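Local coordinates for protein photoreceptor-histidine kinase BphP (Stigmatella aurantiaca DW4/3-1, PDB 6BAF) that senses light through a bound bilin chromophore and probably passes the signal on to a histidine kinase output, at residues T154-A159 with V253-S258; R158-R163 with I173-D178; I209-D214 with T279-Y284. All blocks are in the same frame, centred on the assembly; numbering follows the deposited sequence.

Contact 1: T154-A159 with V253-S258; sequences TGFDRA and VQASMS. With BLR (3-[5-[(Z)-(4-ethenyl-3-methyl-5-oxidanylidene-pyrrol-2-ylidene)methyl]-2-[[5-[(Z)-(3-ethenyl-4-methyl-5-oxidanylidene-pyrrol-2-ylidene)methyl]-3-(3-hydroxy-3-oxopropyl)-4-methyl-1H-pyrrol-2-yl]methyl]-4-methyl-1H-pyrrol-3-yl]propanoic acid), chain B.
The carboxylate of one BLR propionate is gripped by two serines of 253-258: S258 OG donates to BLR O1A at 2.6 Å and S256 OG to BLR O2A at 2.8 Å, one hydroxyl to each oxygen. Both belong to strand 255-263 of the antiparallel GAF sheet, whose alternation sends S256 and S258 to the chromophore while A255 and M257 point to the opposite side, toward 154-159. R208 also bonds S258 OG.

On that other side F156 carries most of the packing. Its CE2 lies 3.6 Å from M257 CB, and CE1 is 4.4 Å from A255 CB, so the outer part of the ring spans the backbone of S256; the ring and the M257 chain cross at about a right angle. The approach to F156 is prepared by an ST turn, in which F156 N donates to T154 OG1 at 3.1 Å and 161°; V150 O is a further partner of that hydroxyl. M257 leaves its backbone with CG anti to N (chi1 178°) and bends at chi3 (78°), which brings its end to T154. There the two side chains meet tip to tip, T154 CG2 being 3.7 Å from M257 CE.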
loop_
_atom_site.group_PDB
_atom_site.type_symbol
_atom_site.label_atom_id
_atom_site.label_comp_id
_atom_site.label_asym_id
_atom_site.label_seq_id
_atom_site.Cartn_x
_atom_site.Cartn_y
_atom_site.Cartn_z
ATOM N N THR A 154 6.879 1.527 -13.980
ATOM C CA THR A 154 8.309 1.212 -14.145
ATOM C C THR A 154 8.942 1.961 -15.300
ATOM O O THR A 154 10.168 2.147 -15.334
ATOM C CB THR A 154 8.501 -0.295 -14.410
ATOM O OG1 THR A 154 7.866 -0.625 -15.659
ATOM C CG2 THR A 154 7.840 -1.145 -13.330
ATOM N N GLY A 155 8.156 2.355 -16.292
ATOM C CA GLY A 155 8.805 2.896 -17.470
ATOM C C GLY A 155 9.397 1.866 -18.418
ATOM O O GLY A 155 10.139 2.239 -19.329
ATOM N N PHE A 156 9.105 0.585 -18.236
ATOM C CA PHE A 156 9.633 -0.419 -19.151
ATOM C C PHE A 156 9.055 -0.257 -20.566
ATOM O O PHE A 156 7.871 0.045 -20.745
ATOM C CB PHE A 156 9.318 -1.817 -18.598
ATOM C CG PHE A 156 10.437 -2.420 -17.757
ATOM C CD1 PHE A 156 11.614 -2.875 -18.357
ATOM C CD2 PHE A 156 10.288 -2.575 -16.368
ATOM C CE1 PHE A 156 12.657 -3.494 -17.592
ATOM C CE2 PHE A 156 11.307 -3.185 -15.590
ATOM C CZ PHE A 156 12.501 -3.635 -16.211
ATOM N N ASP A 157 9.890 -0.521 -21.575
ATOM C CA ASP A 157 9.434 -0.501 -22.966
ATOM C C ASP A 157 8.313 -1.476 -23.234
ATOM O O ASP A 157 7.475 -1.214 -24.104
ATOM C CB ASP A 157 10.587 -0.821 -23.923
ATOM C CG ASP A 157 11.580 0.291 -23.993
ATOM O OD1 ASP A 157 11.117 1.440 -23.909
ATOM O OD2 ASP A 157 12.815 0.055 -24.093
ATOM N N ARG A 158 8.285 -2.625 -22.550
ATOM C CA ARG A 158 7.258 -3.613 -22.823
ATOM C C ARG A 158 6.884 -4.317 -21.533
ATOM O O ARG A 158 7.756 -4.641 -20.730
ATOM C CB ARG A 158 7.749 -4.630 -23.889
ATOM C CG ARG A 158 6.764 -5.797 -24.243
ATOM C CD ARG A 158 7.217 -6.580 -25.586
ATOM N NE ARG A 158 8.648 -6.742 -25.523
ATOM C CZ ARG A 158 9.520 -6.476 -26.477
ATOM N NH1 ARG A 158 10.799 -6.652 -26.190
ATOM N NH2 ARG A 158 9.140 -6.093 -27.695
ATOM N N ALA A 159 5.600 -4.600 -21.350
ATOM C CA ALA A 159 5.132 -5.413 -20.245
ATOM C C ALA A 159 4.095 -6.354 -20.813
ATOM O O ALA A 159 3.178 -5.904 -21.506
ATOM C CB ALA A 159 4.514 -4.572 -19.103
ATOM N N VAL A 253 17.210 -7.336 -25.796
ATOM C CA VAL A 253 16.671 -6.800 -24.542
ATOM C C VAL A 253 17.837 -6.428 -23.648
ATOM O O VAL A 253 18.753 -7.234 -23.475
ATOM C CB VAL A 253 15.755 -7.827 -23.859
ATOM C CG1 VAL A 253 15.492 -7.448 -22.406
ATOM C CG2 VAL A 253 14.445 -7.930 -24.633
ATOM N N GLN A 254 17.825 -5.211 -23.086
ATOM C CA GLN A 254 18.913 -4.721 -22.244
ATOM C C GLN A 254 18.633 -4.851 -20.749
ATOM O O GLN A 254 19.565 -4.727 -19.935
ATOM C CB GLN A 254 19.205 -3.245 -22.558
ATOM C CG GLN A 254 20.418 -2.681 -21.837
ATOM C CD GLN A 254 21.709 -3.365 -22.255
ATOM O OE1 GLN A 254 21.947 -3.575 -23.440
ATOM N NE2 GLN A 254 22.533 -3.738 -21.282
ATOM N N ALA A 255 17.382 -5.081 -20.362
ATOM C CA ALA A 255 17.007 -5.145 -18.961
ATOM C C ALA A 255 15.652 -5.819 -18.879
ATOM O O ALA A 255 14.868 -5.798 -19.838
ATOM C CB ALA A 255 16.990 -3.744 -18.305
ATOM N N SER A 256 15.368 -6.414 -17.722
ATOM C CA SER A 256 14.185 -7.257 -17.582
ATOM C C SER A 256 13.685 -7.215 -16.147
ATOM O O SER A 256 14.471 -7.024 -15.222
ATOM C CB SER A 256 14.525 -8.709 -17.920
ATOM O OG SER A 256 13.345 -9.437 -18.084
ATOM N N MET A 257 12.394 -7.474 -15.960
ATOM C CA MET A 257 11.834 -7.711 -14.637
ATOM C C MET A 257 10.627 -8.604 -14.830
ATOM O O MET A 257 9.865 -8.389 -15.773
ATOM C CB MET A 257 11.432 -6.383 -13.941
ATOM C CG MET A 257 10.777 -6.559 -12.559
ATOM S SD MET A 257 10.205 -4.987 -11.752
ATOM C CE MET A 257 8.686 -4.712 -12.675
ATOM N N SER A 258 10.452 -9.625 -13.984
ATOM C CA SER A 258 9.221 -10.400 -14.058
ATOM C C SER A 258 8.698 -10.676 -12.654
ATOM O O SER A 258 9.423 -10.595 -11.656
ATOM C CB SER A 258 9.374 -11.715 -14.866
ATOM O OG SER A 258 10.476 -12.496 -14.397
HETATM C CHA BLR B . 14.398 -17.320 -17.260
HETATM N NA BLR B . 13.180 -16.865 -19.434
HETATM C C1A BLR B . 13.400 -16.610 -18.136
HETATM C C2A BLR B . 12.560 -15.584 -17.691
HETATM C C3A BLR B . 11.787 -15.217 -18.734
HETATM C C4A BLR B . 12.194 -16.010 -19.817
HETATM C CMA BLR B . 10.680 -14.123 -18.680
HETATM C CAA BLR B . 12.537 -15.029 -16.265
HETATM C CBA BLR B . 13.653 -13.983 -16.008
HETATM C CGA BLR B . 13.308 -12.616 -16.618
HETATM O O1A BLR B . 12.250 -12.053 -16.211
HETATM O O2A BLR B . 14.041 -12.043 -17.513
HETATM C CHB BLR B . 11.677 -16.063 -21.239
HETATM N NB BLR B . 11.363 -13.611 -21.723
HETATM C C1B BLR B . 11.111 -15.092 -21.897
HETATM C C2B BLR B . 10.123 -15.226 -22.994
HETATM C C3B BLR B . 9.743 -13.964 -23.485
HETATM C C4B BLR B . 10.471 -12.900 -22.740
HETATM C CMB BLR B . 9.548 -16.540 -23.535
HETATM O OB BLR B . 10.419 -11.730 -22.887
HETATM C CAB BLR B . 8.701 -13.790 -24.603
HETATM C CBB BLR B . 8.252 -12.608 -24.954
HETATM N NC BLR B . 16.060 -19.937 -21.827
HETATM C C1C BLR B . 16.045 -20.407 -23.270
HETATM C C2C BLR B . 16.836 -21.675 -23.285
HETATM C C3C BLR B . 17.304 -22.018 -21.990
HETATM C C4C BLR B . 16.854 -20.960 -21.032
HETATM C CMC BLR B . 17.054 -22.473 -24.553
HETATM O OC BLR B . 15.534 -19.878 -24.197
HETATM C CAC BLR B . 18.150 -23.255 -21.629
HETATM C CBC BLR B . 17.767 -24.500 -21.965
HETATM C CHD BLR B . 17.106 -20.935 -19.759
HETATM N ND BLR B . 15.425 -18.968 -18.973
HETATM C C1D BLR B . 16.500 -19.966 -18.775
HETATM C C2D BLR B . 16.991 -19.936 -17.407
HETATM C C3D BLR B . 16.206 -18.930 -16.701
HETATM C C4D BLR B . 15.201 -18.310 -17.638
HETATM C CMD BLR B . 18.103 -20.829 -16.841
HETATM C CAD BLR B . 16.374 -18.536 -15.249
HETATM C CBD BLR B . 17.230 -17.281 -15.187
HETATM C CGD BLR B . 17.422 -17.124 -13.691
HETATM O O1D BLR B . 16.400 -16.924 -12.949
HETATM O O2D BLR B . 18.584 -17.288 -13.208
#

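Contact 2: R158-R163 with I173-D178. With BLR (3-[5-[(Z)-(4-ethenyl-3-methyl-5-oxidanylidene-pyrrol-2-ylidene)methyl]-2-[[5-[(Z)-(3-ethenyl-4-methyl-5-oxidanylidene-pyrrol-2-ylidene)methyl]-3-(3-hydroxy-3-oxopropyl)-4-methyl-1H-pyrrol-2-yl]methyl]-4-methyl-1H-pyrrol-3-yl]propanoic acid), chain B.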
loop_
_atom_site.group_PDB
_atom_site.type_symbol
_atom_site.label_atom_id
_atom_site.label_comp_id
_atom_site.label_asym_id
_atom_site.label_seq_id
_atom_site.Cartn_x
_atom_site.Cartn_y
_atom_site.Cartn_z
ATOM N N ARG A 158 8.285 -2.625 -22.550
ATOM C CA ARG A 158 7.258 -3.613 -22.823
ATOM C C ARG A 158 6.884 -4.317 -21.533
ATOM O O ARG A 158 7.756 -4.641 -20.730
ATOM C CB ARG A 158 7.749 -4.630 -23.889
ATOM C CG ARG A 158 6.764 -5.797 -24.243
ATOM C CD ARG A 158 7.217 -6.580 -25.586
ATOM N NE ARG A 158 8.648 -6.742 -25.523
ATOM C CZ ARG A 158 9.520 -6.476 -26.477
ATOM N NH1 ARG A 158 10.799 -6.652 -26.190
ATOM N NH2 ARG A 158 9.140 -6.093 -27.695
ATOM N N ALA A 159 5.600 -4.600 -21.350
ATOM C CA ALA A 159 5.132 -5.413 -20.245
ATOM C C ALA A 159 4.095 -6.354 -20.813
ATOM O O ALA A 159 3.178 -5.904 -21.506
ATOM C CB ALA A 159 4.514 -4.572 -19.103
ATOM N N ILE A 160 4.220 -7.656 -20.523
ATOM C CA ILE A 160 3.272 -8.637 -21.017
ATOM C C ILE A 160 2.762 -9.460 -19.853
ATOM O O ILE A 160 3.380 -9.515 -18.785
ATOM C CB ILE A 160 3.900 -9.554 -22.098
ATOM C CG1 ILE A 160 5.057 -10.387 -21.492
ATOM C CG2 ILE A 160 4.414 -8.698 -23.261
ATOM C CD1 ILE A 160 5.460 -11.658 -22.351
ATOM N N ILE A 161 1.607 -10.085 -20.058
ATOM C CA ILE A 161 1.198 -11.249 -19.287
ATOM C C ILE A 161 1.593 -12.490 -20.088
ATOM O O ILE A 161 1.174 -12.661 -21.239
ATOM C CB ILE A 161 -0.311 -11.279 -19.006
ATOM C CG1 ILE A 161 -0.799 -10.031 -18.227
ATOM C CG2 ILE A 161 -0.592 -12.527 -18.203
ATOM C CD1 ILE A 161 -0.070 -9.800 -16.928
ATOM N N TYR A 162 2.374 -13.367 -19.481
ATOM C CA TYR A 162 2.855 -14.581 -20.117
ATOM C C TYR A 162 2.189 -15.729 -19.382
ATOM O O TYR A 162 2.482 -15.966 -18.212
ATOM C CB TYR A 162 4.373 -14.637 -20.013
ATOM C CG TYR A 162 5.024 -15.799 -20.765
ATOM C CD1 TYR A 162 5.195 -15.742 -22.156
ATOM C CD2 TYR A 162 5.471 -16.938 -20.087
ATOM C CE1 TYR A 162 5.810 -16.785 -22.860
ATOM C CE2 TYR A 162 6.095 -18.005 -20.786
ATOM C CZ TYR A 162 6.261 -17.910 -22.168
ATOM O OH TYR A 162 6.860 -18.934 -22.875
ATOM N N ARG A 163 1.288 -16.429 -20.035
ATOM C CA ARG A 163 0.499 -17.444 -19.370
ATOM C C ARG A 163 0.974 -18.838 -19.781
ATOM O O ARG A 163 1.226 -19.074 -20.960
ATOM C CB ARG A 163 -0.974 -17.280 -19.731
ATOM C CG ARG A 163 -1.824 -18.268 -18.980
ATOM C CD ARG A 163 -3.252 -18.223 -19.479
ATOM N NE ARG A 163 -4.059 -19.119 -18.651
ATOM C CZ ARG A 163 -5.389 -19.177 -18.692
ATOM N NH1 ARG A 163 -6.071 -18.375 -19.527
ATOM N NH2 ARG A 163 -6.028 -20.021 -17.882
ATOM N N ILE A 173 -0.508 -13.267 -23.753
ATOM C CA ILE A 173 -1.943 -12.992 -23.846
ATOM C C ILE A 173 -2.309 -11.517 -23.635
ATOM O O ILE A 173 -3.459 -11.143 -23.894
ATOM C CB ILE A 173 -2.730 -13.867 -22.858
ATOM C CG1 ILE A 173 -2.461 -13.417 -21.411
ATOM C CG2 ILE A 173 -2.424 -15.348 -23.081
ATOM C CD1 ILE A 173 -3.325 -14.212 -20.366
ATOM N N ALA A 174 -1.394 -10.675 -23.181
ATOM C CA ALA A 174 -1.668 -9.239 -23.098
ATOM C C ALA A 174 -0.352 -8.498 -23.172
ATOM O O ALA A 174 0.685 -8.995 -22.711
ATOM C CB ALA A 174 -2.410 -8.839 -21.810
ATOM N N GLU A 175 -0.383 -7.320 -23.775
ATOM C CA GLU A 175 0.848 -6.566 -23.943
ATOM C C GLU A 175 0.584 -5.067 -23.918
ATOM O O GLU A 175 -0.311 -4.589 -24.614
ATOM C CB GLU A 175 1.501 -6.941 -25.267
ATOM C CG GLU A 175 2.735 -6.154 -25.633
ATOM C CD GLU A 175 3.379 -6.756 -26.914
ATOM O OE1 GLU A 175 2.636 -6.990 -27.903
ATOM O OE2 GLU A 175 4.606 -7.034 -26.930
ATOM N N ALA A 176 1.422 -4.326 -23.195
ATOM C CA ALA A 176 1.527 -2.888 -23.325
ATOM C C ALA A 176 2.955 -2.540 -23.674
ATOM O O ALA A 176 3.895 -3.078 -23.078
ATOM C CB ALA A 176 1.100 -2.188 -22.018
ATOM N N ARG A 177 3.129 -1.604 -24.595
ATOM C CA ARG A 177 4.427 -1.379 -25.206
ATOM C C ARG A 177 4.563 0.054 -25.687
ATOM O O ARG A 177 3.605 0.644 -26.184
ATOM C CB ARG A 177 4.644 -2.322 -26.406
ATOM C CG ARG A 177 3.357 -2.662 -27.153
ATOM C CD ARG A 177 3.576 -3.522 -28.423
ATOM N NE ARG A 177 4.315 -2.735 -29.372
ATOM C CZ ARG A 177 3.866 -2.312 -30.548
ATOM N NH1 ARG A 177 2.658 -2.644 -30.993
ATOM N NH2 ARG A 177 4.670 -1.557 -31.277
ATOM N N ASP A 178 5.758 0.601 -25.523
ATOM C CA ASP A 178 6.209 1.701 -26.351
ATOM C C ASP A 178 6.193 1.270 -27.817
ATOM O O ASP A 178 6.226 0.076 -28.126
ATOM C CB ASP A 178 7.619 2.105 -25.939
ATOM C CG ASP A 178 7.998 3.482 -26.441
ATOM O OD1 ASP A 178 7.521 4.477 -25.836
ATOM O OD2 ASP A 178 8.769 3.566 -27.433
HETATM C CHA BLR B . 14.398 -17.320 -17.260
HETATM N NA BLR B . 13.180 -16.865 -19.434
HETATM C C1A BLR B . 13.400 -16.610 -18.136
HETATM C C2A BLR B . 12.560 -15.584 -17.691
HETATM C C3A BLR B . 11.787 -15.217 -18.734
HETATM C C4A BLR B . 12.194 -16.010 -19.817
HETATM C CMA BLR B . 10.680 -14.123 -18.680
HETATM C CAA BLR B . 12.537 -15.029 -16.265
HETATM C CBA BLR B . 13.653 -13.983 -16.008
HETATM C CGA BLR B . 13.308 -12.616 -16.618
HETATM O O1A BLR B . 12.250 -12.053 -16.211
HETATM O O2A BLR B . 14.041 -12.043 -17.513
HETATM C CHB BLR B . 11.677 -16.063 -21.239
HETATM N NB BLR B . 11.363 -13.611 -21.723
HETATM C C1B BLR B . 11.111 -15.092 -21.897
HETATM C C2B BLR B . 10.123 -15.226 -22.994
HETATM C C3B BLR B . 9.743 -13.964 -23.485
HETATM C C4B BLR B . 10.471 -12.900 -22.740
HETATM C CMB BLR B . 9.548 -16.540 -23.535
HETATM O OB BLR B . 10.419 -11.730 -22.887
HETATM C CAB BLR B . 8.701 -13.790 -24.603
HETATM C CBB BLR B . 8.252 -12.608 -24.954
HETATM N NC BLR B . 16.060 -19.937 -21.827
HETATM C C1C BLR B . 16.045 -20.407 -23.270
HETATM C C2C BLR B . 16.836 -21.675 -23.285
HETATM C C3C BLR B . 17.304 -22.018 -21.990
HETATM C C4C BLR B . 16.854 -20.960 -21.032
HETATM C CMC BLR B . 17.054 -22.473 -24.553
HETATM O OC BLR B . 15.534 -19.878 -24.197
HETATM C CAC BLR B . 18.150 -23.255 -21.629
HETATM C CBC BLR B . 17.767 -24.500 -21.965
HETATM C CHD BLR B . 17.106 -20.935 -19.759
HETATM N ND BLR B . 15.425 -18.968 -18.973
HETATM C C1D BLR B . 16.500 -19.966 -18.775
HETATM C C2D BLR B . 16.991 -19.936 -17.407
HETATM C C3D BLR B . 16.206 -18.930 -16.701
HETATM C C4D BLR B . 15.201 -18.310 -17.638
HETATM C CMD BLR B . 18.103 -20.829 -16.841
HETATM C CAD BLR B . 16.374 -18.536 -15.249
HETATM C CBD BLR B . 17.230 -17.281 -15.187
HETATM C CGD BLR B . 17.422 -17.124 -13.691
HETATM O O1D BLR B . 16.400 -16.924 -12.949
HETATM O O2D BLR B . 18.584 -17.288 -13.208
#
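A159 and A176 form a hydrogen-bonded antiparallel pair of this hairpin: A159 N donates to A176 O at 2.9 Å, and A176 N returns an equally short bond to A159 O, both nearly straight. Further along, I161 N reaches A174 O at 3.0 Å, with the donor tilted 35° from the carbonyl plane, and I173 N reaches I161 O. The strand axes run 172° apart, confirming the antiparallel pairing of 158-164 with 170-177 in the GAF sheet. CA-H...O contacts, such as that of E175 CA with A159 O, fill the intervals.

Apolar packing uses both faces. I161 and the alanines A159, A174 and A176 face helix 139-154. On the other face I160 CG2 rests on E175 CG, while I160 CD1 approaches the vinyl carbon BLR CBB at 3.9 Å. The phenol end of Y162 reaches the methyl BLR CMB, with OH 3.7 Å away. At the end of the pairing I161 CG2 meets I173 CG1 at 3.8 Å, and I173 CD1 continues to R163 CB.

The charged side chains approach without a salt bridge. E175 leaves its backbone with CG anti to N (chi1 175°) and runs on extended, which carries OE2 to 3.0 Å from R158 CD but leaves it 4.3 Å from R158 NE, at the edge of the guanidinium. Both groups are engaged elsewhere: the R158 guanidinium with D182 O and T274 OG1, and the E175 carboxylate with the backbone N atoms of Y184 and L185. The directional bonds between the two strands here are therefore those of the backbone, while the charges probably add a general attraction.

Contact 3: I209-D214 with T279-Y284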
loop_
_atom_site.group_PDB
_atom_site.type_symbol
_atom_site.label_atom_id
_atom_site.label_comp_id
_atom_site.label_asym_id
_atom_site.label_seq_id
_atom_site.Cartn_x
_atom_site.Cartn_y
_atom_site.Cartn_z
ATOM N N ILE A 209 14.568 -9.158 -10.949
ATOM C CA ILE A 209 14.901 -7.987 -11.747
ATOM C C ILE A 209 16.349 -8.078 -12.212
ATOM O O ILE A 209 17.259 -8.409 -11.432
ATOM C CB ILE A 209 14.628 -6.661 -10.995
ATOM C CG1 ILE A 209 14.821 -5.493 -11.978
ATOM C CG2 ILE A 209 15.516 -6.507 -9.765
ATOM C CD1 ILE A 209 14.307 -4.179 -11.482
ATOM N N ILE A 210 16.555 -7.777 -13.494
ATOM C CA ILE A 210 17.870 -7.683 -14.123
ATOM C C ILE A 210 17.975 -6.277 -14.704
ATOM O O ILE A 210 17.538 -6.055 -15.839
ATOM C CB ILE A 210 18.027 -8.757 -15.208
ATOM C CG1 ILE A 210 17.672 -10.123 -14.638
ATOM C CG2 ILE A 210 19.447 -8.718 -15.853
ATOM C CD1 ILE A 210 17.387 -11.172 -15.710
ATOM N N PRO A 211 18.493 -5.293 -13.967
ATOM C CA PRO A 211 18.428 -3.901 -14.463
ATOM C C PRO A 211 19.365 -3.620 -15.620
ATOM O O PRO A 211 19.139 -2.640 -16.336
ATOM C CB PRO A 211 18.789 -3.055 -13.232
ATOM C CG PRO A 211 19.427 -4.020 -12.249
ATOM C CD PRO A 211 18.921 -5.389 -12.560
ATOM N N THR A 212 20.428 -4.409 -15.797
ATOM C CA THR A 212 21.211 -4.422 -17.026
ATOM C C THR A 212 21.737 -5.832 -17.263
ATOM O O THR A 212 22.250 -6.475 -16.330
ATOM C CB THR A 212 22.374 -3.433 -16.996
ATOM O OG1 THR A 212 23.088 -3.568 -18.223
ATOM C CG2 THR A 212 23.336 -3.694 -15.830
ATOM N N ILE A 213 21.585 -6.333 -18.492
ATOM C CA ILE A 213 22.134 -7.654 -18.768
ATOM C C ILE A 213 23.644 -7.649 -18.946
ATOM O O ILE A 213 24.224 -8.727 -19.026
ATOM C CB ILE A 213 21.531 -8.315 -20.015
ATOM C CG1 ILE A 213 22.078 -7.637 -21.275
ATOM C CG2 ILE A 213 20.003 -8.338 -19.911
ATOM C CD1 ILE A 213 21.658 -8.352 -22.572
ATOM N N ASP A 214 24.301 -6.480 -18.967
ATOM C CA ASP A 214 25.762 -6.356 -19.100
ATOM C C ASP A 214 26.342 -5.974 -17.751
ATOM O O ASP A 214 26.373 -4.794 -17.377
ATOM C CB ASP A 214 26.142 -5.309 -20.142
ATOM C CG ASP A 214 25.694 -5.708 -21.533
ATOM O OD1 ASP A 214 25.893 -6.899 -21.893
ATOM O OD2 ASP A 214 25.112 -4.843 -22.242
ATOM N N THR A 279 19.197 0.698 -19.602
ATOM C CA THR A 279 19.012 0.016 -18.332
ATOM C C THR A 279 17.663 0.352 -17.692
ATOM O O THR A 279 16.949 1.258 -18.117
ATOM C CB THR A 279 20.118 0.400 -17.363
ATOM O OG1 THR A 279 19.980 1.789 -17.054
ATOM C CG2 THR A 279 21.465 0.115 -17.971
ATOM N N ARG A 280 17.345 -0.368 -16.598
ATOM C CA ARG A 280 16.093 -0.169 -15.856
ATOM C C ARG A 280 16.309 -0.548 -14.388
ATOM O O ARG A 280 15.879 -1.608 -13.923
ATOM C CB ARG A 280 14.957 -0.996 -16.453
ATOM C CG ARG A 280 13.646 -0.256 -16.453
ATOM C CD ARG A 280 13.827 0.900 -17.423
ATOM N NE ARG A 280 12.871 1.937 -17.146
ATOM C CZ ARG A 280 13.129 3.229 -17.291
ATOM N NH1 ARG A 280 14.327 3.644 -17.728
ATOM N NH2 ARG A 280 12.190 4.096 -16.968
ATOM N N TYR A 281 16.971 0.340 -13.642
ATOM C CA TYR A 281 17.130 0.187 -12.190
ATOM C C TYR A 281 15.861 0.636 -11.469
ATOM O O TYR A 281 15.788 1.730 -10.915
ATOM C CB TYR A 281 18.314 1.004 -11.696
ATOM C CG TYR A 281 19.615 0.516 -12.219
ATOM C CD1 TYR A 281 20.326 -0.438 -11.515
ATOM C CD2 TYR A 281 20.138 0.991 -13.416
ATOM C CE1 TYR A 281 21.526 -0.923 -11.976
ATOM C CE2 TYR A 281 21.362 0.538 -13.880
ATOM C CZ TYR A 281 22.052 -0.441 -13.140
ATOM O OH TYR A 281 23.261 -0.965 -13.566
ATOM N N VAL A 282 14.861 -0.234 -11.445
ATOM C CA VAL A 282 13.569 0.106 -10.826
ATOM C C VAL A 282 13.751 0.335 -9.322
ATOM O O VAL A 282 14.291 -0.544 -8.628
ATOM C CB VAL A 282 12.553 -1.009 -11.086
ATOM C CG1 VAL A 282 11.172 -0.616 -10.561
ATOM C CG2 VAL A 282 12.513 -1.356 -12.559
ATOM N N PRO A 283 13.300 1.467 -8.761
ATOM C CA PRO A 283 13.423 1.694 -7.308
ATOM C C PRO A 283 12.618 0.705 -6.471
ATOM O O PRO A 283 11.619 0.113 -6.905
ATOM C CB PRO A 283 12.878 3.116 -7.116
ATOM C CG PRO A 283 12.809 3.723 -8.494
ATOM C CD PRO A 283 12.670 2.597 -9.465
ATOM N N TYR A 284 13.048 0.581 -5.218
ATOM C CA TYR A 284 12.457 -0.378 -4.288
ATOM C C TYR A 284 10.944 -0.225 -4.173
ATOM O O TYR A 284 10.214 -1.219 -4.268
ATOM C CB TYR A 284 13.102 -0.226 -2.905
ATOM C CG TYR A 284 12.460 -1.143 -1.892
ATOM C CD1 TYR A 284 12.779 -2.497 -1.859
ATOM C CD2 TYR A 284 11.494 -0.666 -0.995
ATOM C CE1 TYR A 284 12.164 -3.369 -0.954
ATOM C CE2 TYR A 284 10.874 -1.531 -0.087
ATOM C CZ TYR A 284 11.226 -2.880 -0.068
ATOM O OH TYR A 284 10.620 -3.739 0.836
#
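P211 packs over Y281 where the end of GAF edge strand 207-210 meets the loop leading to helix 284-300. Y281 is the centre of an inverse gamma turn, with a weak V282 N to R280 O bond. From CB the tyrosine runs to CG, 3.8 Å from P211 CB; CD1 comes closest to that carbon, and CE1 lies near both P211 CB and CG. This is a CH-pi contact: P211 CB sits 3.8 Å from the ring centroid, 22° off the normal, over one face. At the tip, Y281 OH reaches T212 CG2 at 3.5 Å, the two side chains lying alongside and pointing the same way.

The backbone joins the segments once: R280 N donates to P211 O at 2.9 Å and 159°, in the carbonyl plane on a lone pair. Beside it T212 CB meets T279 CG2 at 3.8 Å. With OG1 anti to N (chi1 178°), T212 turns this hydroxyl to D214 N, closing an ST turn, and to Q254 NE2. Putting a glycine at T212 would probably leave D214 N and Q254 NE2 without that acceptor and open a gap beside Y281 OH and T279 CG2.

I209, which also packs on M257, extends toward the loop, its CG1 also anti to N, and its CD1 ends 3.5 Å from V282 CG2.

Following the chain, 154-159 leaves helix 139-154 and runs straight into strand 158-164, so contacts 1 and 2 share R158 and A159. Contact 2 closes first, a hairpin with only nine residues between its segments. Contact 1 closes a far longer loop, 93 residues, from the same starting stretch. Contact 3 opens within that loop at 209-214 and closes beyond it at 279-284, so contacts 1 and 3 cross, whereas 2 and 3 follow in series. Backbone bonds join D157 to D178, and 253-258 to I210 and I213. Together they tie the GAF sheet from hairpin to edge strand and to the approach to helix 284-300.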